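Local coordinates for Beta/gamma crystallin domain-containing protein 1 (Homo sapiens, PDB 3CW3) that may suppress malignant melanoma, perhaps through interactions with the cytoskeleton, and is represented here by one of its beta/gamma-crystallin domains, at residues Ser20-Ser26 against Ile89-His94; Val38-Ile44 against Ile56-Glu60; Leu30-Ile34 against Ser83-Ile89. All coordinates share one frame; numbering follows the deposited sequence.

Overall arrangement
Contacts 1 and 3 tie the first Greek key of one beta/gamma-crystallin domain to the second; contact 2 lies mainly within the second key, at the junction with the first. Contact 1 joins a loop to strand 91-95, and contact 3 joins the start of strand 33-40 to the loop before strand 91-95. They share Ile89; their centres lie about 16 Å apart. Contacts 1 and 2, centres about 13 Å apart, meet in one sheet: Arg93 N lies 2.9 Å from Ile44 O, a probable hydrogen bond, and the rings of His94 and Trp43 stack. Contacts 2 and 3 are about 19 Å apart. Glycerol, probably from the crystallisation liquor, lies about 4 Å from the side chains of Ile56 and of Val87.

Contact 1: residues Ser20-Ser26 against Ile89-His94; sequences SDIQDCS and IGSIRH
Asp21 reaches from the loop 20-26 to Arg93 and His94 on the last strand. Asp21 CB is still 4.2 Å from the nearest atom across the contact, Ile92 O. Its CG hangs beside its own backbone N (chi1 -67°), which turns the carboxylate toward the strand. OD1 then takes two donors. His94 N gives Asp21 OD1 a short, nearly straight bond of 2.6 Å from above the carboxylate plane. Arg93 NH1 comes from the opposite face, on the syn side, and makes a salt bridge of 2.9 Å to Asp21 OD1. The carboxylate and guanidinium planes stand 68° apart, and the hydrogen bond goes to OD1, so the pair is not a flat two-point one. The Arg93 chain bends at chi2 (82°), and its CG and CD pass close to the same oxygen. The other oxygen, OD2, receives a water that also donates to His94 O. Both carboxylate oxygens are thus held.

Further along, the backbones of Ile22 and Ile92 form one antiparallel hydrogen-bonded pair. Cys25 N bonds to Gly90 O at 2.8 Å, with the donor well above the carbonyl plane. Cys25 SG is buried and packs on Ile92 CG1 at 3.6 Å. Ser91 CB lies against the carbonyl oxygens of Ile22 and Gln23, while its OG is bonded to Gln48 O and Phe51 N of a nearby loop. Asp24 OD1 accepts from Ser26 N, which makes an Asx turn, and also from Ser26 OG. Gly90 and Ser91 form a classic beta bulge opposite Tyr46. The loop of the first Greek key is thereby laid antiparallel along the edge of the second key's sheet, a cross-connection within the beta/gamma-crystallin fold.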
ATOM      1  N   SER A  20      -9.780  -8.022   6.106  1.00 13.43           N
ATOM      2  CA  SER A  20      -9.787  -9.221   5.276  1.00 16.38           C
ATOM      3  C   SER A  20      -9.218  -8.992   3.886  1.00 16.47           C
ATOM      4  O   SER A  20      -8.878  -7.868   3.517  1.00 16.36           O
ATOM      5  CB  SER A  20     -11.224  -9.722   5.141  1.00 16.80           C
ATOM      6  OG  SER A  20     -12.042  -8.693   4.608  1.00 18.87           O
ATOM      7  N   ASP A  21      -9.122 -10.078   3.123  1.00 14.81           N
ATOM      8  CA  ASP A  21      -8.628 -10.021   1.752  1.00 14.78           C
ATOM      9  C   ASP A  21      -9.502  -9.096   0.912  1.00 14.81           C
ATOM     10  O   ASP A  21     -10.728  -9.114   1.030  1.00 14.30           O
ATOM     11  CB  ASP A  21      -8.682 -11.403   1.093  1.00 13.84           C
ATOM     12  CG  ASP A  21      -7.717 -12.385   1.707  1.00 15.53           C
ATOM     13  OD1 ASP A  21      -6.503 -12.111   1.692  1.00 16.12           O
ATOM     14  OD2 ASP A  21      -8.177 -13.439   2.196  1.00 17.08           O
ATOM     15  N   ILE A  22      -8.864  -8.296   0.067  1.00 13.29           N
ATOM     16  CA  ILE A  22      -9.587  -7.429  -0.851  1.00 13.39           C
ATOM     17  C   ILE A  22      -8.941  -7.729  -2.207  1.00 14.49           C
ATOM     18  O   ILE A  22      -7.803  -7.323  -2.463  1.00 13.28           O
ATOM     19  CB  ILE A  22      -9.419  -5.932  -0.503  1.00 12.98           C
ATOM     20  CG1 ILE A  22      -9.969  -5.646   0.901  1.00 12.09           C
ATOM     21  CG2 ILE A  22     -10.162  -5.084  -1.532  1.00 12.91           C
ATOM     22  CD1 ILE A  22     -11.489  -5.789   1.019  1.00 13.03           C
ATOM     23  N   GLN A  23      -9.659  -8.454  -3.062  1.00 14.08           N
ATOM     24  CA  GLN A  23      -9.145  -8.836  -4.379  1.00 17.40           C
ATOM     25  C   GLN A  23      -9.002  -7.689  -5.364  1.00 15.81           C
ATOM     26  O   GLN A  23      -8.329  -7.824  -6.378  1.00 15.25           O
ATOM     27  CB  GLN A  23     -10.031  -9.905  -5.019  1.00 20.37           C
ATOM     28  CG  GLN A  23     -10.100 -11.203  -4.252  1.00 26.47           C
ATOM     29  CD  GLN A  23     -10.849 -12.274  -5.018  1.00 29.85           C
ATOM     30  OE1 GLN A  23     -11.833 -11.986  -5.705  1.00 29.54           O
ATOM     31  NE2 GLN A  23     -10.394 -13.521  -4.894  1.00 28.38           N
ATOM     32  N   ASP A  24      -9.654  -6.569  -5.086  1.00 15.73           N
ATOM     33  CA  ASP A  24      -9.550  -5.424  -5.980  1.00 16.72           C
ATOM     34  C   ASP A  24      -9.733  -4.113  -5.225  1.00 17.09           C
ATOM     35  O   ASP A  24     -10.851  -3.762  -4.835  1.00 15.98           O
ATOM     36  CB  ASP A  24     -10.586  -5.526  -7.103  1.00 17.34           C
ATOM     37  CG  ASP A  24     -10.374  -4.482  -8.186  1.00 20.89           C
ATOM     38  OD1 ASP A  24      -9.640  -3.503  -7.933  1.00 19.30           O
ATOM     39  OD2 ASP A  24     -10.945  -4.633  -9.290  1.00 21.90           O
ATOM     40  N   CYS A  25      -8.623  -3.405  -5.022  1.00 16.35           N
ATOM     41  CA  CYS A  25      -8.609  -2.112  -4.332  1.00 17.99           C
ATOM     42  C   CYS A  25      -8.323  -1.010  -5.350  1.00 16.32           C
ATOM     43  O   CYS A  25      -8.116   0.144  -4.970  1.00 15.79           O
ATOM     44  CB  CYS A  25      -7.478  -2.046  -3.294  1.00 19.28           C
ATOM     45  SG  CYS A  25      -7.341  -3.394  -2.133  1.00 26.32           S
ATOM     46  N   SER A  26      -8.299  -1.360  -6.632  1.00 15.94           N
ATOM     47  CA  SER A  26      -7.962  -0.384  -7.668  1.00 17.20           C
ATOM     48  C   SER A  26      -8.883   0.828  -7.798  1.00 17.77           C
ATOM     49  O   SER A  26      -8.472   1.854  -8.338  1.00 18.48           O
ATOM     50  CB  SER A  26      -7.829  -1.077  -9.031  1.00 17.70           C
ATOM     51  OG  SER A  26      -9.079  -1.526  -9.518  1.00 19.48           O
ATOM     52  N   ILE A  89      -3.301   0.922  -5.127  1.00 15.40           N
ATOM     53  CA  ILE A  89      -3.117  -0.446  -4.658  1.00 15.46           C
ATOM     54  C   ILE A  89      -4.092  -1.334  -5.429  1.00 15.09           C
ATOM     55  O   ILE A  89      -5.291  -1.042  -5.493  1.00 14.78           O
ATOM     56  CB  ILE A  89      -3.398  -0.561  -3.136  1.00 14.66           C
ATOM     57  CG1 ILE A  89      -2.428   0.329  -2.357  1.00 16.81           C
ATOM     58  CG2 ILE A  89      -3.248  -2.006  -2.683  1.00 15.55           C
ATOM     59  CD1 ILE A  89      -2.681   0.349  -0.858  1.00 18.50           C
ATOM     60  N   GLY A  90      -3.574  -2.408  -6.021  1.00 15.55           N
ATOM     61  CA  GLY A  90      -4.410  -3.311  -6.798  1.00 14.30           C
ATOM     62  C   GLY A  90      -5.230  -4.278  -5.964  1.00 14.43           C
ATOM     63  O   GLY A  90      -6.400  -4.527  -6.247  1.00 15.27           O
ATOM     64  N   SER A  91      -4.609  -4.838  -4.937  1.00 13.80           N
ATOM     65  CA  SER A  91      -5.286  -5.781  -4.062  1.00 14.02           C
ATOM     66  C   SER A  91      -4.484  -5.943  -2.785  1.00 13.35           C
ATOM     67  O   SER A  91      -3.283  -5.664  -2.755  1.00 14.04           O
ATOM     68  CB  SER A  91      -5.467  -7.137  -4.766  1.00 13.90           C
ATOM     69  OG  SER A  91      -4.260  -7.586  -5.361  1.00 14.60           O
ATOM     70  N   ILE A  92      -5.159  -6.375  -1.728  1.00 12.93           N
ATOM     71  CA  ILE A  92      -4.526  -6.561  -0.431  1.00 12.14           C
ATOM     72  C   ILE A  92      -4.818  -7.973   0.056  1.00 13.60           C
ATOM     73  O   ILE A  92      -5.980  -8.379   0.166  1.00 13.60           O
ATOM     74  CB  ILE A  92      -5.061  -5.518   0.589  1.00 12.68           C
ATOM     75  CG1 ILE A  92      -4.614  -4.116   0.162  1.00 13.78           C
ATOM     76  CG2 ILE A  92      -4.588  -5.855   1.990  1.00 10.94           C
ATOM     77  CD1 ILE A  92      -5.117  -2.985   1.060  1.00 14.42           C
ATOM     78  N   ARG A  93      -3.754  -8.721   0.329  1.00 12.81           N
ATOM     79  CA  ARG A  93      -3.884 -10.092   0.793  1.00 12.75           C
ATOM     80  C   ARG A  93      -3.677 -10.194   2.299  1.00 13.83           C
ATOM     81  O   ARG A  93      -2.692  -9.696   2.846  1.00 13.20           O
ATOM     82  CB  ARG A  93      -2.869 -10.985   0.073  1.00 14.31           C
ATOM     83  CG  ARG A  93      -3.057 -12.480   0.316  1.00 14.33           C
ATOM     84  CD  ARG A  93      -4.133 -13.068  -0.598  1.00 15.53           C
ATOM     85  NE  ARG A  93      -4.118 -14.531  -0.564  1.00 16.54           N
ATOM     86  CZ  ARG A  93      -4.641 -15.271   0.411  1.00 15.67           C
ATOM     87  NH1 ARG A  93      -5.240 -14.695   1.448  1.00 13.01           N
ATOM     88  NH2 ARG A  93      -4.547 -16.595   0.356  1.00 15.79           N
ATOM     89  N   HIS A  94      -4.624 -10.851   2.956  1.00 15.93           N
ATOM     90  CA  HIS A  94      -4.595 -11.059   4.396  1.00 18.38           C
ATOM     91  C   HIS A  94      -3.894 -12.394   4.636  1.00 20.68           C
ATOM     92  O   HIS A  94      -4.468 -13.459   4.400  1.00 20.56           O
ATOM     93  CB  HIS A  94      -6.038 -11.079   4.922  1.00 20.17           C
ATOM     94  CG  HIS A  94      -6.153 -11.309   6.396  1.00 22.92           C
ATOM     95  ND1 HIS A  94      -5.169 -10.947   7.289  1.00 25.54           N
ATOM     96  CD2 HIS A  94      -7.164 -11.824   7.138  1.00 23.05           C
ATOM     97  CE1 HIS A  94      -5.567 -11.227   8.517  1.00 24.00           C
ATOM     98  NE2 HIS A  94      -6.774 -11.760   8.453  1.00 23.61           N
TER
HETATM   99  O   HOH W   1      -6.974 -14.410   4.316  1.00 19.94           O
HETATM  100  O   HOH W   2      -5.980   1.972  -4.874  1.00 15.01           O

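Contact 2: residues Val38-Ile44 against Ile56-Glu60; sequences VVRGCWI and IPLEE
Trp43 O accepts the shortest direct hydrogen bond of this contact, 2.7 Å from Leu58 N. The return bond, from Trp43 N to Leu58 O, is 2.8 Å long and nearly straight. Together they make Trp43 and Leu58 an antiparallel hydrogen-bonded pair. Ile44 and Pro57 follow as a non-hydrogen-bonded pair, where Ile44 CA lies 3.5 Å from Ile56 O. Leu58 CB rests on Val38 CG2 at 3.9 Å, and the two side chains cross obliquely. Val38 CG1, anti to its own nitrogen (chi1 170°), reaches the backbone of Glu60.

This is the hairpin of strands 42-46 and 55-58 in the second Greek key. Val38 leads into it from strand 33-40 of the other sheet. After the bend at Gly41, Trp43 NE1 makes a weak bond of 3.4 Å to Arg40 O, which lies at the ring edge and in its plane. This is consistent with the tryptophan corner of this domain. Val39 and Arg40 form a classic beta bulge opposite Lys2.

Two waters bridge the more open end. One donates to both Val39 O and Glu60 OE1, reached by the extended Glu60 chain. The other donates to Gly41 O and accepts from Glu60 N at 2.8 Å.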
ATOM      1  N   VAL A  38       0.159  -1.657   9.845  1.00 11.50           N
ATOM      2  CA  VAL A  38      -0.235  -3.027  10.131  1.00 12.77           C
ATOM      3  C   VAL A  38      -0.286  -3.092  11.652  1.00 14.62           C
ATOM      4  O   VAL A  38       0.747  -3.035  12.323  1.00 14.21           O
ATOM      5  CB  VAL A  38       0.789  -4.060   9.591  1.00 13.55           C
ATOM      6  CG1 VAL A  38       0.458  -5.453  10.122  1.00 11.88           C
ATOM      7  CG2 VAL A  38       0.758  -4.079   8.068  1.00 11.26           C
ATOM      8  N   VAL A  39      -1.500  -3.184  12.183  1.00 14.44           N
ATOM      9  CA  VAL A  39      -1.726  -3.242  13.620  1.00 16.57           C
ATOM     10  C   VAL A  39      -1.386  -4.627  14.151  1.00 16.45           C
ATOM     11  O   VAL A  39      -0.820  -4.771  15.237  1.00 17.62           O
ATOM     12  CB  VAL A  39      -3.198  -2.916  13.944  1.00 16.88           C
ATOM     13  CG1 VAL A  39      -3.430  -2.984  15.430  1.00 18.49           C
ATOM     14  CG2 VAL A  39      -3.547  -1.531  13.412  1.00 20.55           C
ATOM     15  N   ARG A  40      -1.748  -5.646  13.384  1.00 15.64           N
ATOM     16  CA  ARG A  40      -1.458  -7.019  13.757  1.00 16.74           C
ATOM     17  C   ARG A  40      -1.583  -7.916  12.537  1.00 16.66           C
ATOM     18  O   ARG A  40      -2.311  -7.601  11.586  1.00 15.38           O
ATOM     19  CB  ARG A  40      -2.403  -7.493  14.868  1.00 18.22           C
ATOM     20  CG  ARG A  40      -3.866  -7.267  14.580  1.00 19.72           C
ATOM     21  CD  ARG A  40      -4.751  -7.811  15.693  1.00 20.75           C
ATOM     22  NE  ARG A  40      -6.158  -7.631  15.361  1.00 19.85           N
ATOM     23  CZ  ARG A  40      -6.863  -6.539  15.636  1.00 21.15           C
ATOM     24  NH1 ARG A  40      -6.300  -5.517  16.271  1.00 21.29           N
ATOM     25  NH2 ARG A  40      -8.129  -6.459  15.244  1.00 22.64           N
ATOM     26  N   GLY A  41      -0.850  -9.022  12.560  1.00 15.59           N
ATOM     27  CA  GLY A  41      -0.887  -9.960  11.454  1.00 16.84           C
ATOM     28  C   GLY A  41       0.131  -9.634  10.380  1.00 17.16           C
ATOM     29  O   GLY A  41       1.046  -8.831  10.589  1.00 17.47           O
ATOM     30  N   CYS A  42      -0.030 -10.276   9.228  1.00 17.03           N
ATOM     31  CA  CYS A  42       0.857 -10.072   8.096  1.00 16.68           C
ATOM     32  C   CYS A  42       0.000  -9.801   6.872  1.00 16.43           C
ATOM     33  O   CYS A  42      -1.096 -10.349   6.733  1.00 16.99           O
ATOM     34  CB  CYS A  42       1.731 -11.308   7.871  1.00 17.41           C
ATOM     35  SG  CYS A  42       2.774 -11.717   9.298  1.00 22.77           S
ATOM     36  N   TRP A  43       0.501  -8.955   5.985  1.00 14.00           N
ATOM     37  CA  TRP A  43      -0.246  -8.598   4.791  1.00 15.61           C
ATOM     38  C   TRP A  43       0.649  -8.444   3.582  1.00 14.59           C
ATOM     39  O   TRP A  43       1.866  -8.359   3.704  1.00 15.63           O
ATOM     40  CB  TRP A  43      -0.979  -7.277   5.014  1.00 13.73           C
ATOM     41  CG  TRP A  43      -1.922  -7.300   6.169  1.00 15.96           C
ATOM     42  CD1 TRP A  43      -1.603  -7.250   7.498  1.00 15.18           C
ATOM     43  CD2 TRP A  43      -3.342  -7.411   6.097  1.00 15.56           C
ATOM     44  NE1 TRP A  43      -2.749  -7.325   8.260  1.00 16.18           N
ATOM     45  CE2 TRP A  43      -3.830  -7.424   7.423  1.00 15.22           C
ATOM     46  CE3 TRP A  43      -4.257  -7.504   5.038  1.00 15.51           C
ATOM     47  CZ2 TRP A  43      -5.191  -7.527   7.719  1.00 16.28           C
ATOM     48  CZ3 TRP A  43      -5.613  -7.606   5.335  1.00 16.20           C
ATOM     49  CH2 TRP A  43      -6.065  -7.616   6.664  1.00 17.01           C
ATOM     50  N   ILE A  44       0.031  -8.409   2.409  1.00 14.27           N
ATOM     51  CA  ILE A  44       0.765  -8.210   1.172  1.00 13.77           C
ATOM     52  C   ILE A  44       0.003  -7.198   0.331  1.00 14.00           C
ATOM     53  O   ILE A  44      -1.193  -7.364   0.086  1.00 13.64           O
ATOM     54  CB  ILE A  44       0.885  -9.495   0.334  1.00 14.66           C
ATOM     55  CG1 ILE A  44       1.529 -10.616   1.152  1.00 16.55           C
ATOM     56  CG2 ILE A  44       1.737  -9.208  -0.903  1.00 14.43           C
ATOM     57  CD1 ILE A  44       1.449 -11.958   0.473  1.00 20.31           C
ATOM     58  N   ILE A  56       4.375  -5.937  -2.088  1.00 14.23           N
ATOM     59  CA  ILE A  56       5.066  -5.401  -0.927  1.00 14.23           C
ATOM     60  C   ILE A  56       4.605  -6.199   0.279  1.00 14.39           C
ATOM     61  O   ILE A  56       3.461  -6.071   0.717  1.00 15.39           O
ATOM     62  CB  ILE A  56       4.728  -3.921  -0.669  1.00 13.84           C
ATOM     63  CG1 ILE A  56       5.157  -3.062  -1.859  1.00 13.92           C
ATOM     64  CG2 ILE A  56       5.430  -3.452   0.601  1.00 13.24           C
ATOM     65  CD1 ILE A  56       4.823  -1.591  -1.684  1.00 12.89           C
ATOM     66  N   PRO A  57       5.482  -7.055   0.820  1.00 14.86           N
ATOM     67  CA  PRO A  57       5.111  -7.853   1.988  1.00 13.58           C
ATOM     68  C   PRO A  57       5.182  -6.955   3.216  1.00 14.29           C
ATOM     69  O   PRO A  57       6.063  -6.097   3.313  1.00 14.22           O
ATOM     70  CB  PRO A  57       6.166  -8.951   1.997  1.00 14.03           C
ATOM     71  CG  PRO A  57       7.389  -8.219   1.510  1.00 14.17           C
ATOM     72  CD  PRO A  57       6.849  -7.370   0.368  1.00 14.00           C
ATOM     73  N   LEU A  58       4.256  -7.146   4.147  1.00 13.63           N
ATOM     74  CA  LEU A  58       4.220  -6.323   5.345  1.00 14.36           C
ATOM     75  C   LEU A  58       3.922  -7.095   6.618  1.00 13.77           C
ATOM     76  O   LEU A  58       3.094  -8.005   6.629  1.00 12.51           O
ATOM     77  CB  LEU A  58       3.161  -5.226   5.196  1.00 16.45           C
ATOM     78  CG  LEU A  58       3.385  -4.155   4.128  1.00 17.95           C
ATOM     79  CD1 LEU A  58       2.155  -3.260   4.043  1.00 19.00           C
ATOM     80  CD2 LEU A  58       4.621  -3.345   4.476  1.00 18.81           C
ATOM     81  N   GLU A  59       4.614  -6.718   7.688  1.00 12.45           N
ATOM     82  CA  GLU A  59       4.399  -7.308   8.997  1.00 13.37           C
ATOM     83  C   GLU A  59       4.064  -6.134   9.917  1.00 14.66           C
ATOM     84  O   GLU A  59       4.067  -4.980   9.480  1.00 13.96           O
ATOM     85  CB  GLU A  59       5.649  -8.051   9.480  1.00 14.20           C
ATOM     86  CG  GLU A  59       6.017  -9.233   8.590  1.00 16.11           C
ATOM     87  CD  GLU A  59       7.130 -10.089   9.162  1.00 17.69           C
ATOM     88  OE1 GLU A  59       7.990  -9.547   9.890  1.00 17.37           O
ATOM     89  OE2 GLU A  59       7.154 -11.304   8.869  1.00 17.06           O
ATOM     90  N   GLU A  60       3.766  -6.424  11.177  1.00 14.02           N
ATOM     91  CA  GLU A  60       3.410  -5.384  12.136  1.00 15.53           C
ATOM     92  C   GLU A  60       4.319  -4.158  12.063  1.00 15.05           C
ATOM     93  O   GLU A  60       5.545  -4.272  12.078  1.00 12.78           O
ATOM     94  CB  GLU A  60       3.428  -5.966  13.553  1.00 17.47           C
ATOM     95  CG  GLU A  60       3.021  -4.990  14.634  1.00 19.92           C
ATOM     96  CD  GLU A  60       2.975  -5.643  16.005  1.00 22.75           C
ATOM     97  OE1 GLU A  60       2.738  -4.930  17.002  1.00 23.13           O
ATOM     98  OE2 GLU A  60       3.169  -6.874  16.080  1.00 23.89           O
TER
HETATM   99  O   HOH W   3       1.008  -3.085  16.462  1.00 19.00           O
HETATM  100  O   HOH W   4       3.328  -9.136  11.907  1.00 19.97           O

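Contact 3: residues Leu30-Ile34 against Ser83-Ile89; sequences LSPVI and SDKPVVI
With chi1 at 168°, Val87 sends CG1 away from its backbone N and into contact with Ile34 CD1, 3.9 Å off. Ile34 helps by placing CG1 between its backbone N and carbonyl carbon (chi1 61°), with CD1 extended beyond it. The other branch, Val87 CG2, lies over the carbonyl oxygens of Ser31 and Pro32. Leu30 CD1 touches Val87 O at 3.5 Å and also packs on Ile89 CD1, the two side chains crossing at about a right angle.

One straight backbone bond joins the segments: Val87 N to Ser31 O, 2.8 Å. The donor sits well above the carbonyl plane. This contact ties the entry to strand 33-40, in the first Greek key of the crystallin domain, to the long loop before strand 91-95 in the second.

At the outer side two prolines do the touching. Pro32 CB presses on Ser83 O at 3.2 Å, and Pro86 CB lies 3.8 Å from Leu30 C. Ser83 OG accepts from Lys85 N, an ST turn. Two waters complete the bridge, one between Leu30 N and Val87 O, the other between Pro32 O and Ser83 N. Ser31 OG turns to Ser7 O instead.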
ATOM      1  N   LEU A  30      -6.635   7.247  -3.225  1.00 17.09           N
ATOM      2  CA  LEU A  30      -5.882   7.595  -2.026  1.00 18.79           C
ATOM      3  C   LEU A  30      -5.169   8.948  -2.136  1.00 19.16           C
ATOM      4  O   LEU A  30      -5.794   9.955  -2.463  1.00 20.19           O
ATOM      5  CB  LEU A  30      -4.884   6.470  -1.726  1.00 17.87           C
ATOM      6  CG  LEU A  30      -5.532   5.078  -1.626  1.00 19.12           C
ATOM      7  CD1 LEU A  30      -4.458   4.007  -1.496  1.00 19.77           C
ATOM      8  CD2 LEU A  30      -6.491   5.035  -0.435  1.00 18.84           C
ATOM      9  N   SER A  31      -3.869   8.969  -1.848  1.00 19.56           N
ATOM     10  CA  SER A  31      -3.072  10.196  -1.926  1.00 20.10           C
ATOM     11  C   SER A  31      -1.644   9.839  -2.328  1.00 20.03           C
ATOM     12  O   SER A  31      -1.269   8.669  -2.313  1.00 20.64           O
ATOM     13  CB  SER A  31      -3.050  10.911  -0.568  1.00 21.25           C
ATOM     14  OG  SER A  31      -4.354  11.300  -0.163  1.00 27.44           O
ATOM     15  N   PRO A  32      -0.829  10.846  -2.693  1.00 19.82           N
ATOM     16  CA  PRO A  32       0.564  10.596  -3.093  1.00 18.51           C
ATOM     17  C   PRO A  32       1.384   9.997  -1.955  1.00 18.98           C
ATOM     18  O   PRO A  32       2.351   9.264  -2.179  1.00 19.09           O
ATOM     19  CB  PRO A  32       1.061  11.982  -3.490  1.00 19.69           C
ATOM     20  CG  PRO A  32      -0.187  12.650  -4.009  1.00 19.55           C
ATOM     21  CD  PRO A  32      -1.210  12.243  -2.973  1.00 19.02           C
ATOM     22  N   VAL A  33       0.992  10.324  -0.731  1.00 17.95           N
ATOM     23  CA  VAL A  33       1.674   9.818   0.448  1.00 19.71           C
ATOM     24  C   VAL A  33       0.640   9.296   1.439  1.00 19.15           C
ATOM     25  O   VAL A  33      -0.215  10.044   1.916  1.00 19.45           O
ATOM     26  CB  VAL A  33       2.511  10.922   1.131  1.00 19.71           C
ATOM     27  CG1 VAL A  33       3.212  10.359   2.363  1.00 20.58           C
ATOM     28  CG2 VAL A  33       3.526  11.488   0.147  1.00 19.81           C
ATOM     29  N   ILE A  34       0.719   8.006   1.741  1.00 18.24           N
ATOM     30  CA  ILE A  34      -0.212   7.396   2.675  1.00 17.30           C
ATOM     31  C   ILE A  34       0.557   6.652   3.752  1.00 17.65           C
ATOM     32  O   ILE A  34       1.717   6.277   3.565  1.00 17.42           O
ATOM     33  CB  ILE A  34      -1.156   6.400   1.961  1.00 17.37           C
ATOM     34  CG1 ILE A  34      -0.337   5.278   1.315  1.00 17.30           C
ATOM     35  CG2 ILE A  34      -1.989   7.127   0.908  1.00 16.48           C
ATOM     36  CD1 ILE A  34      -1.177   4.221   0.627  1.00 18.48           C
ATOM     37  N   SER A  83       5.345  11.074  -6.252  1.00 18.35           N
ATOM     38  CA  SER A  83       4.680  11.399  -7.502  1.00 19.93           C
ATOM     39  C   SER A  83       3.404  12.173  -7.194  1.00 19.20           C
ATOM     40  O   SER A  83       2.888  12.099  -6.083  1.00 19.18           O
ATOM     41  CB  SER A  83       4.326  10.113  -8.248  1.00 20.61           C
ATOM     42  OG  SER A  83       3.401  10.363  -9.287  1.00 24.19           O
ATOM     43  N   ASP A  84       2.900  12.910  -8.179  1.00 17.86           N
ATOM     44  CA  ASP A  84       1.671  13.672  -8.000  1.00 18.68           C
ATOM     45  C   ASP A  84       0.460  12.748  -8.064  1.00 19.42           C
ATOM     46  O   ASP A  84      -0.617  13.083  -7.577  1.00 18.71           O
ATOM     47  CB  ASP A  84       1.555  14.745  -9.082  1.00 18.82           C
ATOM     48  CG  ASP A  84       2.615  15.812  -8.948  1.00 19.28           C
ATOM     49  OD1 ASP A  84       2.601  16.529  -7.926  1.00 21.00           O
ATOM     50  OD2 ASP A  84       3.466  15.929  -9.853  1.00 19.81           O
ATOM     51  N   LYS A  85       0.636  11.577  -8.665  1.00 19.61           N
ATOM     52  CA  LYS A  85      -0.475  10.640  -8.774  1.00 21.51           C
ATOM     53  C   LYS A  85      -0.683   9.862  -7.478  1.00 20.85           C
ATOM     54  O   LYS A  85       0.267   9.350  -6.889  1.00 20.16           O
ATOM     55  CB  LYS A  85      -0.250   9.698  -9.966  1.00 25.53           C
ATOM     56  CG  LYS A  85      -1.122  10.074 -11.174  1.00 29.62           C
ATOM     57  CD  LYS A  85      -0.601   9.554 -12.510  1.00 32.55           C
ATOM     58  CE  LYS A  85       0.565  10.392 -13.023  1.00 34.28           C
ATOM     59  NZ  LYS A  85       1.831  10.140 -12.261  1.00 37.95           N
ATOM     60  N   PRO A  86      -1.936   9.792  -6.998  1.00 18.83           N
ATOM     61  CA  PRO A  86      -2.234   9.068  -5.760  1.00 19.43           C
ATOM     62  C   PRO A  86      -1.698   7.643  -5.808  1.00 17.76           C
ATOM     63  O   PRO A  86      -1.660   7.023  -6.870  1.00 16.87           O
ATOM     64  CB  PRO A  86      -3.761   9.092  -5.702  1.00 18.65           C
ATOM     65  CG  PRO A  86      -4.098  10.386  -6.379  1.00 21.79           C
ATOM     66  CD  PRO A  86      -3.163  10.377  -7.569  1.00 21.00           C
ATOM     67  N   VAL A  87      -1.268   7.135  -4.660  1.00 18.04           N
ATOM     68  CA  VAL A  87      -0.769   5.770  -4.597  1.00 16.58           C
ATOM     69  C   VAL A  87      -1.928   4.858  -4.976  1.00 17.05           C
ATOM     70  O   VAL A  87      -3.043   5.025  -4.482  1.00 15.60           O
ATOM     71  CB  VAL A  87      -0.293   5.412  -3.168  1.00 17.87           C
ATOM     72  CG1 VAL A  87      -0.067   3.906  -3.049  1.00 17.70           C
ATOM     73  CG2 VAL A  87       0.992   6.161  -2.848  1.00 17.85           C
ATOM     74  N   VAL A  88      -1.675   3.908  -5.868  1.00 16.29           N
ATOM     75  CA  VAL A  88      -2.716   2.976  -6.271  1.00 17.13           C
ATOM     76  C   VAL A  88      -2.367   1.558  -5.826  1.00 16.91           C
ATOM     77  O   VAL A  88      -1.273   1.058  -6.101  1.00 16.41           O
ATOM     78  CB  VAL A  88      -2.923   2.980  -7.803  1.00 17.49           C
ATOM     79  CG1 VAL A  88      -3.935   1.907  -8.193  1.00 17.17           C
ATOM     80  CG2 VAL A  88      -3.410   4.353  -8.260  1.00 16.20           C
ATOM     81  N   ILE A  89      -3.301   0.922  -5.127  1.00 15.40           N
ATOM     82  CA  ILE A  89      -3.117  -0.446  -4.658  1.00 15.46           C
ATOM     83  C   ILE A  89      -4.092  -1.334  -5.429  1.00 15.09           C
ATOM     84  O   ILE A  89      -5.291  -1.042  -5.493  1.00 14.78           O
ATOM     85  CB  ILE A  89      -3.398  -0.561  -3.136  1.00 14.66           C
ATOM     86  CG1 ILE A  89      -2.428   0.329  -2.357  1.00 16.81           C
ATOM     87  CG2 ILE A  89      -3.248  -2.006  -2.683  1.00 15.55           C
ATOM     88  CD1 ILE A  89      -2.681   0.349  -0.858  1.00 18.50           C
TER
HETATM   89  O   HOH W   5      -5.421   5.844  -5.373  1.00 16.92           O
HETATM   90  O   HOH W   6       3.899   9.164  -4.359  1.00 19.95           O